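Local coordinates for RagB/SusD domain protein (Flavobacterium johnsoniae, PDB 5J90) that binds chitin as a SusD homolog encoded in a polysaccharide utilization locus, probably at the outer membrane, at residues 47-60 against 76-89. Residues are numbered along the deposited sequence; the frame is centred on the assembly and turned at random.
Sequences WVYQLQQGLNSDIW and NTTYALLDNWNGFI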
ATOM      1  N   TRP A  47     -17.562  23.621 -19.578  1.00 13.90           N
ATOM      2  CA  TRP A  47     -17.605  22.214 -19.942  1.00 12.29           C
ATOM      3  C   TRP A  47     -16.284  21.517 -19.641  1.00 10.85           C
ATOM      4  O   TRP A  47     -16.262  20.316 -19.381  1.00 13.41           O
ATOM      5  CB  TRP A  47     -18.053  21.999 -21.406  1.00 12.47           C
ATOM      6  CG  TRP A  47     -17.117  22.503 -22.472  1.00 14.23           C
ATOM      7  CD1 TRP A  47     -17.173  23.708 -23.121  1.00 18.00           C
ATOM      8  CD2 TRP A  47     -16.012  21.796 -23.042  1.00 15.26           C
ATOM      9  NE1 TRP A  47     -16.155  23.796 -24.040  1.00 18.43           N
ATOM     10  CE2 TRP A  47     -15.431  22.637 -24.015  1.00 17.09           C
ATOM     11  CE3 TRP A  47     -15.454  20.533 -22.821  1.00 19.08           C
ATOM     12  CZ2 TRP A  47     -14.318  22.253 -24.767  1.00 23.94           C
ATOM     13  CZ3 TRP A  47     -14.343  20.156 -23.562  1.00 23.69           C
ATOM     14  CH2 TRP A  47     -13.791  21.012 -24.527  1.00 25.46           C
ATOM     15  N   VAL A  48     -15.182  22.268 -19.667  1.00 12.47           N
ATOM     16  CA  VAL A  48     -13.897  21.684 -19.294  1.00 11.40           C
ATOM     17  C   VAL A  48     -13.833  21.430 -17.784  1.00 11.80           C
ATOM     18  O   VAL A  48     -13.388  20.361 -17.372  1.00 11.46           O
ATOM     19  CB  VAL A  48     -12.687  22.509 -19.777  1.00 11.51           C
ATOM     20  CG1 VAL A  48     -11.392  21.911 -19.240  1.00 12.64           C
ATOM     21  CG2 VAL A  48     -12.648  22.548 -21.313  1.00 16.59           C
ATOM     22  N   TYR A  49     -14.278  22.378 -16.954  1.00 11.11           N
ATOM     23  CA  TYR A  49     -14.334  22.103 -15.514  1.00 10.16           C
ATOM     24  C   TYR A  49     -15.162  20.849 -15.227  1.00  9.33           C
ATOM     25  O   TYR A  49     -14.800  20.022 -14.377  1.00  9.44           O
ATOM     26  CB  TYR A  49     -14.879  23.293 -14.691  1.00  9.52           C
ATOM     27  CG  TYR A  49     -14.975  22.877 -13.237  1.00 10.20           C
ATOM     28  CD1 TYR A  49     -13.871  22.963 -12.404  1.00 10.74           C
ATOM     29  CD2 TYR A  49     -16.129  22.296 -12.729  1.00 10.73           C
ATOM     30  CE1 TYR A  49     -13.925  22.523 -11.092  1.00 10.03           C
ATOM     31  CE2 TYR A  49     -16.193  21.850 -11.423  1.00  9.12           C
ATOM     32  CZ  TYR A  49     -15.083  21.966 -10.606  1.00  9.17           C
ATOM     33  OH  TYR A  49     -15.146  21.505  -9.306  1.00 10.72           O
ATOM     34  N   GLN A  50     -16.290  20.712 -15.914  1.00  9.11           N
ATOM     35  CA  GLN A  50     -17.159  19.575 -15.695  1.00  9.67           C
ATOM     36  C   GLN A  50     -16.385  18.264 -15.865  1.00  9.87           C
ATOM     37  O   GLN A  50     -16.618  17.313 -15.124  1.00 10.46           O
ATOM     38  CB  GLN A  50     -18.351  19.626 -16.663  1.00 10.54           C
ATOM     39  CG  GLN A  50     -19.419  18.599 -16.367  1.00 12.90           C
ATOM     40  CD  GLN A  50     -20.581  18.679 -17.329  1.00 14.04           C
ATOM     41  OE1 GLN A  50     -20.407  18.998 -18.509  1.00 15.16           O
ATOM     42  NE2 GLN A  50     -21.770  18.381 -16.836  1.00 13.60           N
ATOM     43  N   LEU A  51     -15.460  18.219 -16.826  1.00  9.05           N
ATOM     44  CA  LEU A  51     -14.667  17.006 -17.066  1.00 10.02           C
ATOM     45  C   LEU A  51     -13.417  16.923 -16.177  1.00 11.17           C
ATOM     46  O   LEU A  51     -13.004  15.838 -15.766  1.00 10.59           O
ATOM     47  CB  LEU A  51     -14.277  16.903 -18.547  1.00 11.28           C
ATOM     48  CG  LEU A  51     -15.470  16.813 -19.500  1.00 13.53           C
ATOM     49  CD1 LEU A  51     -14.976  16.908 -20.935  1.00 17.57           C
ATOM     50  CD2 LEU A  51     -16.223  15.519 -19.280  1.00 15.23           C
ATOM     51  N   GLN A  52     -12.822  18.071 -15.875  1.00  9.36           N
ATOM     52  CA  GLN A  52     -11.618  18.110 -15.055  1.00  9.54           C
ATOM     53  C   GLN A  52     -11.891  17.691 -13.622  1.00 10.89           C
ATOM     54  O   GLN A  52     -11.072  16.993 -13.018  1.00 10.57           O
ATOM     55  CB  GLN A  52     -11.026  19.516 -15.052  1.00 10.70           C
ATOM     56  CG  GLN A  52      -9.682  19.567 -14.342  1.00 10.50           C
ATOM     57  CD  GLN A  52      -9.412  20.894 -13.659  1.00 10.91           C
ATOM     58  OE1 GLN A  52     -10.323  21.702 -13.455  1.00 11.44           O
ATOM     59  NE2 GLN A  52      -8.155  21.125 -13.300  1.00 12.09           N
ATOM     60  N   GLN A  53     -13.023  18.124 -13.066  1.00  9.48           N
ATOM     61  CA  GLN A  53     -13.323  17.822 -11.673  1.00  9.75           C
ATOM     62  C   GLN A  53     -14.797  17.507 -11.414  1.00  8.95           C
ATOM     63  O   GLN A  53     -15.125  16.716 -10.531  1.00  9.36           O
ATOM     64  CB  GLN A  53     -12.839  18.963 -10.767  1.00 10.25           C
ATOM     65  CG  GLN A  53     -13.017  18.645  -9.292  1.00  9.81           C
ATOM     66  CD  GLN A  53     -12.340  19.634  -8.340  1.00  9.88           C
ATOM     67  OE1 GLN A  53     -11.265  20.187  -8.607  1.00 10.99           O
ATOM     68  NE2 GLN A  53     -12.980  19.848  -7.208  1.00  9.28           N
ATOM     69  N   GLY A  54     -15.696  18.114 -12.189  1.00  8.90           N
ATOM     70  CA  GLY A  54     -17.120  18.009 -11.912  1.00  9.69           C
ATOM     71  C   GLY A  54     -17.702  16.610 -11.953  1.00  8.47           C
ATOM     72  O   GLY A  54     -18.659  16.299 -11.235  1.00 11.09           O
ATOM     73  N   LEU A  55     -17.125  15.763 -12.801  1.00  8.87           N
ATOM     74  CA  LEU A  55     -17.626  14.403 -12.994  1.00  9.47           C
ATOM     75  C   LEU A  55     -16.665  13.350 -12.428  1.00  9.18           C
ATOM     76  O   LEU A  55     -16.771  12.155 -12.735  1.00  9.69           O
ATOM     77  CB  LEU A  55     -17.915  14.146 -14.480  1.00 10.29           C
ATOM     78  CG  LEU A  55     -19.124  14.923 -15.015  1.00 11.12           C
ATOM     79  CD1 LEU A  55     -19.207  14.849 -16.531  1.00 12.86           C
ATOM     80  CD2 LEU A  55     -20.392  14.370 -14.394  1.00 12.74           C
ATOM     81  N   ASN A  56     -15.752  13.795 -11.569  1.00  9.00           N
ATOM     82  CA  ASN A  56     -14.918  12.854 -10.819  1.00  8.48           C
ATOM     83  C   ASN A  56     -14.973  13.165  -9.321  1.00  8.24           C
ATOM     84  O   ASN A  56     -15.947  12.814  -8.667  1.00  8.62           O
ATOM     85  CB  ASN A  56     -13.496  12.669 -11.418  1.00  9.56           C
ATOM     86  CG  ASN A  56     -12.742  13.979 -11.630  1.00  9.08           C
ATOM     87  OD1 ASN A  56     -12.163  14.530 -10.700  1.00 10.22           O
ATOM     88  ND2 ASN A  56     -12.688  14.444 -12.880  1.00 10.98           N
ATOM     89  N   SER A  57     -13.975  13.855  -8.787  1.00  8.32           N
ATOM     90  CA  SER A  57     -13.922  14.048  -7.346  1.00  9.05           C
ATOM     91  C   SER A  57     -15.080  14.860  -6.738  1.00  9.44           C
ATOM     92  O   SER A  57     -15.426  14.651  -5.572  1.00  9.12           O
ATOM     93  CB  SER A  57     -12.573  14.615  -6.927  1.00  8.37           C
ATOM     94  OG  SER A  57     -12.306  15.852  -7.554  1.00 10.77           O
ATOM     95  N   ASP A  58     -15.702  15.762  -7.506  1.00  8.35           N
ATOM     96  CA  ASP A  58     -16.863  16.486  -6.960  1.00  8.23           C
ATOM     97  C   ASP A  58     -17.988  15.529  -6.586  1.00  8.43           C
ATOM     98  O   ASP A  58     -18.806  15.831  -5.717  1.00  9.52           O
ATOM     99  CB  ASP A  58     -17.407  17.518  -7.953  1.00  9.18           C
ATOM    100  CG  ASP A  58     -16.603  18.809  -7.973  1.00  9.14           C
ATOM    101  OD1 ASP A  58     -15.726  19.007  -7.097  1.00 10.50           O
ATOM    102  OD2 ASP A  58     -16.852  19.634  -8.885  1.00  9.92           O
ATOM    103  N   ILE A  59     -18.019  14.375  -7.246  1.00  8.22           N
ATOM    104  CA  ILE A  59     -19.040  13.364  -7.000  1.00  9.45           C
ATOM    105  C   ILE A  59     -18.531  12.263  -6.057  1.00 10.05           C
ATOM    106  O   ILE A  59     -19.210  11.903  -5.100  1.00  9.99           O
ATOM    107  CB  ILE A  59     -19.559  12.785  -8.331  1.00 10.16           C
ATOM    108  CG1 ILE A  59     -20.237  13.903  -9.142  1.00  9.43           C
ATOM    109  CG2 ILE A  59     -20.503  11.621  -8.073  1.00 10.54           C
ATOM    110  CD1 ILE A  59     -20.787  13.453 -10.483  1.00 10.88           C
ATOM    111  N   TRP A  60     -17.335  11.739  -6.305  1.00  9.18           N
ATOM    112  CA  TRP A  60     -16.795  10.675  -5.458  1.00  9.07           C
ATOM    113  C   TRP A  60     -16.635  11.126  -4.003  1.00 10.15           C
ATOM    114  O   TRP A  60     -16.761  10.317  -3.082  1.00 12.41           O
ATOM    115  CB  TRP A  60     -15.463  10.182  -6.012  1.00  9.34           C
ATOM    116  CG  TRP A  60     -15.548   9.576  -7.401  1.00  8.75           C
ATOM    117  CD1 TRP A  60     -16.619   8.931  -7.963  1.00  9.74           C
ATOM    118  CD2 TRP A  60     -14.513   9.570  -8.388  1.00  8.11           C
ATOM    119  NE1 TRP A  60     -16.307   8.526  -9.241  1.00  9.08           N
ATOM    120  CE2 TRP A  60     -15.023   8.912  -9.527  1.00  8.33           C
ATOM    121  CE3 TRP A  60     -13.201  10.058  -8.420  1.00  8.91           C
ATOM    122  CZ2 TRP A  60     -14.259   8.719 -10.681  1.00  9.00           C
ATOM    123  CZ3 TRP A  60     -12.447   9.870  -9.569  1.00  8.87           C
ATOM    124  CH2 TRP A  60     -12.979   9.208 -10.682  1.00  9.61           C
ATOM    125  N   ASN A  76     -18.139   7.512 -14.884  1.00  9.54           N
ATOM    126  CA  ASN A  76     -17.343   7.664 -13.662  1.00  9.31           C
ATOM    127  C   ASN A  76     -18.171   7.438 -12.398  1.00  8.80           C
ATOM    128  O   ASN A  76     -17.654   6.925 -11.403  1.00  9.20           O
ATOM    129  CB  ASN A  76     -16.743   9.070 -13.571  1.00 10.13           C
ATOM    130  CG  ASN A  76     -15.470   9.257 -14.388  1.00 10.20           C
ATOM    131  OD1 ASN A  76     -14.946   8.336 -15.024  1.00  9.86           O
ATOM    132  ND2 ASN A  76     -14.965  10.482 -14.371  1.00  8.69           N
ATOM    133  N   THR A  77     -19.446   7.834 -12.420  1.00 10.06           N
ATOM    134  CA  THR A  77     -20.277   7.749 -11.214  1.00 10.77           C
ATOM    135  C   THR A  77     -20.668   6.313 -10.870  1.00 10.20           C
ATOM    136  O   THR A  77     -21.037   6.028  -9.729  1.00 10.84           O
ATOM    137  CB  THR A  77     -21.553   8.622 -11.278  1.00  9.50           C
ATOM    138  OG1 THR A  77     -22.543   7.989 -12.099  1.00 11.63           O
ATOM    139  CG2 THR A  77     -21.231  10.005 -11.842  1.00 12.04           C
ATOM    140  N   THR A  78     -20.598   5.421 -11.859  1.00 10.72           N
ATOM    141  CA  THR A  78     -20.851   3.996 -11.629  1.00 10.23           C
ATOM    142  C   THR A  78     -19.564   3.186 -11.796  1.00 12.02           C
ATOM    143  O   THR A  78     -19.589   1.973 -12.022  1.00 11.63           O
ATOM    144  CB  THR A  78     -21.987   3.476 -12.538  1.00 10.94           C
ATOM    145  OG1 THR A  78     -21.708   3.846 -13.895  1.00 11.82           O
ATOM    146  CG2 THR A  78     -23.325   4.100 -12.119  1.00 12.71           C
ATOM    147  N   TYR A  79     -18.439   3.882 -11.653  1.00 10.68           N
ATOM    148  CA  TYR A  79     -17.110   3.274 -11.567  1.00 10.93           C
ATOM    149  C   TYR A  79     -16.637   2.617 -12.863  1.00 10.58           C
ATOM    150  O   TYR A  79     -15.751   1.757 -12.847  1.00 10.67           O
ATOM    151  CB  TYR A  79     -17.010   2.300 -10.388  1.00 10.97           C
ATOM    152  CG  TYR A  79     -17.246   2.925  -9.020  1.00  8.78           C
ATOM    153  CD1 TYR A  79     -17.322   4.304  -8.852  1.00  9.27           C
ATOM    154  CD2 TYR A  79     -17.385   2.123  -7.891  1.00 10.61           C
ATOM    155  CE1 TYR A  79     -17.533   4.869  -7.587  1.00  9.79           C
ATOM    156  CE2 TYR A  79     -17.587   2.675  -6.630  1.00  9.93           C
ATOM    157  CZ  TYR A  79     -17.660   4.046  -6.482  1.00  8.65           C
ATOM    158  OH  TYR A  79     -17.869   4.600  -5.240  1.00  9.69           O
ATOM    159  N   ALA A  80     -17.223   3.035 -13.982  1.00 10.91           N
ATOM    160  CA  ALA A  80     -16.667   2.752 -15.299  1.00 10.83           C
ATOM    161  C   ALA A  80     -15.904   4.003 -15.716  1.00 10.74           C
ATOM    162  O   ALA A  80     -16.475   4.941 -16.276  1.00 11.48           O
ATOM    163  CB  ALA A  80     -17.785   2.415 -16.311  1.00 12.16           C
ATOM    164  N   LEU A  81     -14.612   4.038 -15.412  1.00 10.37           N
ATOM    165  CA  LEU A  81     -13.853   5.261 -15.654  1.00 10.45           C
ATOM    166  C   LEU A  81     -13.773   5.538 -17.146  1.00 10.31           C
ATOM    167  O   LEU A  81     -13.426   4.647 -17.932  1.00 11.44           O
ATOM    168  CB  LEU A  81     -12.451   5.178 -15.036  1.00 10.78           C
ATOM    169  CG  LEU A  81     -12.391   4.975 -13.517  1.00  9.63           C
ATOM    170  CD1 LEU A  81     -10.958   5.103 -13.024  1.00 11.72           C
ATOM    171  CD2 LEU A  81     -13.293   5.969 -12.800  1.00 12.84           C
ATOM    172  N   LEU A  82     -14.104   6.765 -17.533  1.00 10.57           N
ATOM    173  CA  LEU A  82     -14.183   7.123 -18.951  1.00  9.85           C
ATOM    174  C   LEU A  82     -12.957   7.912 -19.387  1.00 10.51           C
ATOM    175  O   LEU A  82     -12.764   9.061 -18.979  1.00 10.15           O
ATOM    176  CB  LEU A  82     -15.471   7.900 -19.249  1.00 10.68           C
ATOM    177  CG  LEU A  82     -16.778   7.156 -18.947  1.00  9.32           C
ATOM    178  CD1 LEU A  82     -17.985   7.990 -19.368  1.00 11.55           C
ATOM    179  CD2 LEU A  82     -16.827   5.778 -19.617  1.00 11.94           C
ATOM    180  N   ASP A  83     -12.117   7.284 -20.207  1.00 10.37           N
ATOM    181  CA  ASP A  83     -10.864   7.909 -20.628  1.00 10.52           C
ATOM    182  C   ASP A  83     -11.098   9.216 -21.380  1.00 10.98           C
ATOM    183  O   ASP A  83     -10.281  10.133 -21.309  1.00 11.61           O
ATOM    184  CB  ASP A  83     -10.042   6.962 -21.504  1.00 11.38           C
ATOM    185  CG  ASP A  83      -9.463   5.784 -20.730  1.00 14.01           C
ATOM    186  OD1 ASP A  83      -9.768   5.604 -19.526  1.00 13.07           O
ATOM    187  OD2 ASP A  83      -8.705   5.008 -21.350  1.00 18.91           O
ATOM    188  N   ASN A  84     -12.216   9.293 -22.101  1.00 11.64           N
ATOM    189  CA  ASN A  84     -12.545  10.496 -22.856  1.00 12.55           C
ATOM    190  C   ASN A  84     -12.908  11.675 -21.948  1.00 13.42           C
ATOM    191  O   ASN A  84     -12.785  12.832 -22.339  1.00 15.34           O
ATOM    192  CB  ASN A  84     -13.655  10.224 -23.883  1.00 12.95           C
ATOM    193  CG  ASN A  84     -14.855   9.515 -23.282  1.00 16.95           C
ATOM    194  OD1 ASN A  84     -14.721   8.463 -22.654  1.00 18.64           O
ATOM    195  ND2 ASN A  84     -16.044  10.079 -23.487  1.00 20.92           N
ATOM    196  N   TRP A  85     -13.330  11.377 -20.722  1.00 10.67           N
ATOM    197  CA  TRP A  85     -13.569  12.423 -19.724  1.00 11.63           C
ATOM    198  C   TRP A  85     -12.288  12.780 -18.975  1.00  9.19           C
ATOM    199  O   TRP A  85     -11.924  13.948 -18.843  1.00 10.47           O
ATOM    200  CB  TRP A  85     -14.595  11.953 -18.694  1.00 11.70           C
ATOM    201  CG  TRP A  85     -16.012  11.838 -19.187  1.00 10.52           C
ATOM    202  CD1 TRP A  85     -16.469  11.982 -20.472  1.00 14.43           C
ATOM    203  CD2 TRP A  85     -17.158  11.551 -18.381  1.00 10.15           C
ATOM    204  NE1 TRP A  85     -17.839  11.807 -20.503  1.00 14.55           N
ATOM    205  CE2 TRP A  85     -18.284  11.543 -19.232  1.00 11.45           C
ATOM    206  CE3 TRP A  85     -17.344  11.308 -17.015  1.00 11.24           C
ATOM    207  CZ2 TRP A  85     -19.573  11.295 -18.761  1.00 12.56           C
ATOM    208  CZ3 TRP A  85     -18.621  11.064 -16.547  1.00 11.75           C
ATOM    209  CH2 TRP A  85     -19.724  11.061 -17.419  1.00 12.78           C
ATOM    210  N   ASN A  86     -11.605  11.749 -18.490  1.00  9.86           N
ATOM    211  CA  ASN A  86     -10.557  11.944 -17.493  1.00 10.44           C
ATOM    212  C   ASN A  86      -9.243  12.464 -18.057  1.00  9.43           C
ATOM    213  O   ASN A  86      -8.420  13.021 -17.329  1.00  9.60           O
ATOM    214  CB  ASN A  86     -10.367  10.661 -16.682  1.00  8.94           C
ATOM    215  CG  ASN A  86     -11.626  10.261 -15.941  1.00  9.43           C
ATOM    216  OD1 ASN A  86     -12.378  11.124 -15.480  1.00 10.38           O
ATOM    217  ND2 ASN A  86     -11.876   8.962 -15.836  1.00  8.91           N
ATOM    218  N   GLY A  87      -9.044  12.309 -19.362  1.00  9.51           N
ATOM    219  CA  GLY A  87      -7.873  12.870 -20.007  1.00  9.31           C
ATOM    220  C   GLY A  87      -7.764  14.376 -19.844  1.00  9.92           C
ATOM    221  O   GLY A  87      -6.664  14.918 -19.817  1.00 10.59           O
ATOM    222  N   PHE A  88      -8.901  15.051 -19.715  1.00 10.08           N
ATOM    223  CA  PHE A  88      -8.905  16.502 -19.532  1.00 11.08           C
ATOM    224  C   PHE A  88      -8.126  16.956 -18.300  1.00  9.88           C
ATOM    225  O   PHE A  88      -7.513  18.026 -18.309  1.00  9.90           O
ATOM    226  CB  PHE A  88     -10.342  17.033 -19.464  1.00 11.88           C
ATOM    227  CG  PHE A  88     -10.992  17.182 -20.810  1.00 12.41           C
ATOM    228  CD1 PHE A  88     -11.617  16.107 -21.420  1.00 12.52           C
ATOM    229  CD2 PHE A  88     -10.961  18.402 -21.468  1.00 16.41           C
ATOM    230  CE1 PHE A  88     -12.210  16.251 -22.679  1.00 15.23           C
ATOM    231  CE2 PHE A  88     -11.552  18.555 -22.720  1.00 17.94           C
ATOM    232  CZ  PHE A  88     -12.179  17.476 -23.323  1.00 17.96           C
ATOM    233  N   ILE A  89      -8.145  16.144 -17.243  1.00  9.73           N
ATOM    234  CA  ILE A  89      -7.445  16.494 -16.008  1.00  9.41           C
ATOM    235  C   ILE A  89      -5.959  16.670 -16.293  1.00  8.55           C
ATOM    236  O   ILE A  89      -5.345  17.681 -15.943  1.00  9.84           O
ATOM    237  CB  ILE A  89      -7.612  15.388 -14.945  1.00  8.41           C
ATOM    238  CG1 ILE A  89      -9.089  15.054 -14.710  1.00  9.63           C
ATOM    239  CG2 ILE A  89      -6.910  15.792 -13.653  1.00 10.19           C
ATOM    240  CD1 ILE A  89      -9.296  13.770 -13.914  1.00 12.04           C
TER
HETATM  241  O   HOH W   1     -14.005  13.388 -15.268  1.00 10.05           O
HETATM  242  O   HOH W   2      -5.901  19.348 -13.776  1.00  9.53           O
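With CG turned anti to the carbonyl carbon (chi1 -61°), Leu51 spreads its two methyls over two rings of the helix that begins at residue 83: CD2 lies over the five-membered ring of Trp85, 3.9 Å from its centroid, and CD1 over a face of Phe88, 3.6 Å from that ring's centroid. Leu55 adopts nearly the same torsion and sets CD1 above the six-membered ring of Trp85, on the face that Leu51 touches, while Leu82 CD1 covers the other. One leucine serves two aromatic faces and one indole takes two CH-pi contacts, joining helix 46-54 of this SusD-like fold to the start of helix 83-108; the axes of 47-54 and 83-89 cross at -93°. Past helix 46-54, where Leu55 leaves helical geometry, Asn76 makes the direct hydrogen bonds across the contact. Its ND2 donates to Leu55 O at 3.0 Å, standing above that carbonyl plane, and to Asn86 OD1 at 2.9 Å on an in-plane lone pair; OD1 accepts from Asn86 ND2 and Leu82 N. An alanine here would lack the amide and would probably leave Leu55 O and Leu82 N without these partners and Asn86 without its paired amide. Trp60 NE1 meets the backbone oxygen of Asn76 at 3.0 Å, in the indole plane but above the carbonyl plane, whose other side Tyr79 N reaches. Water 1 joins Leu51 O, Asn56 ND2 and Asn86 OD1.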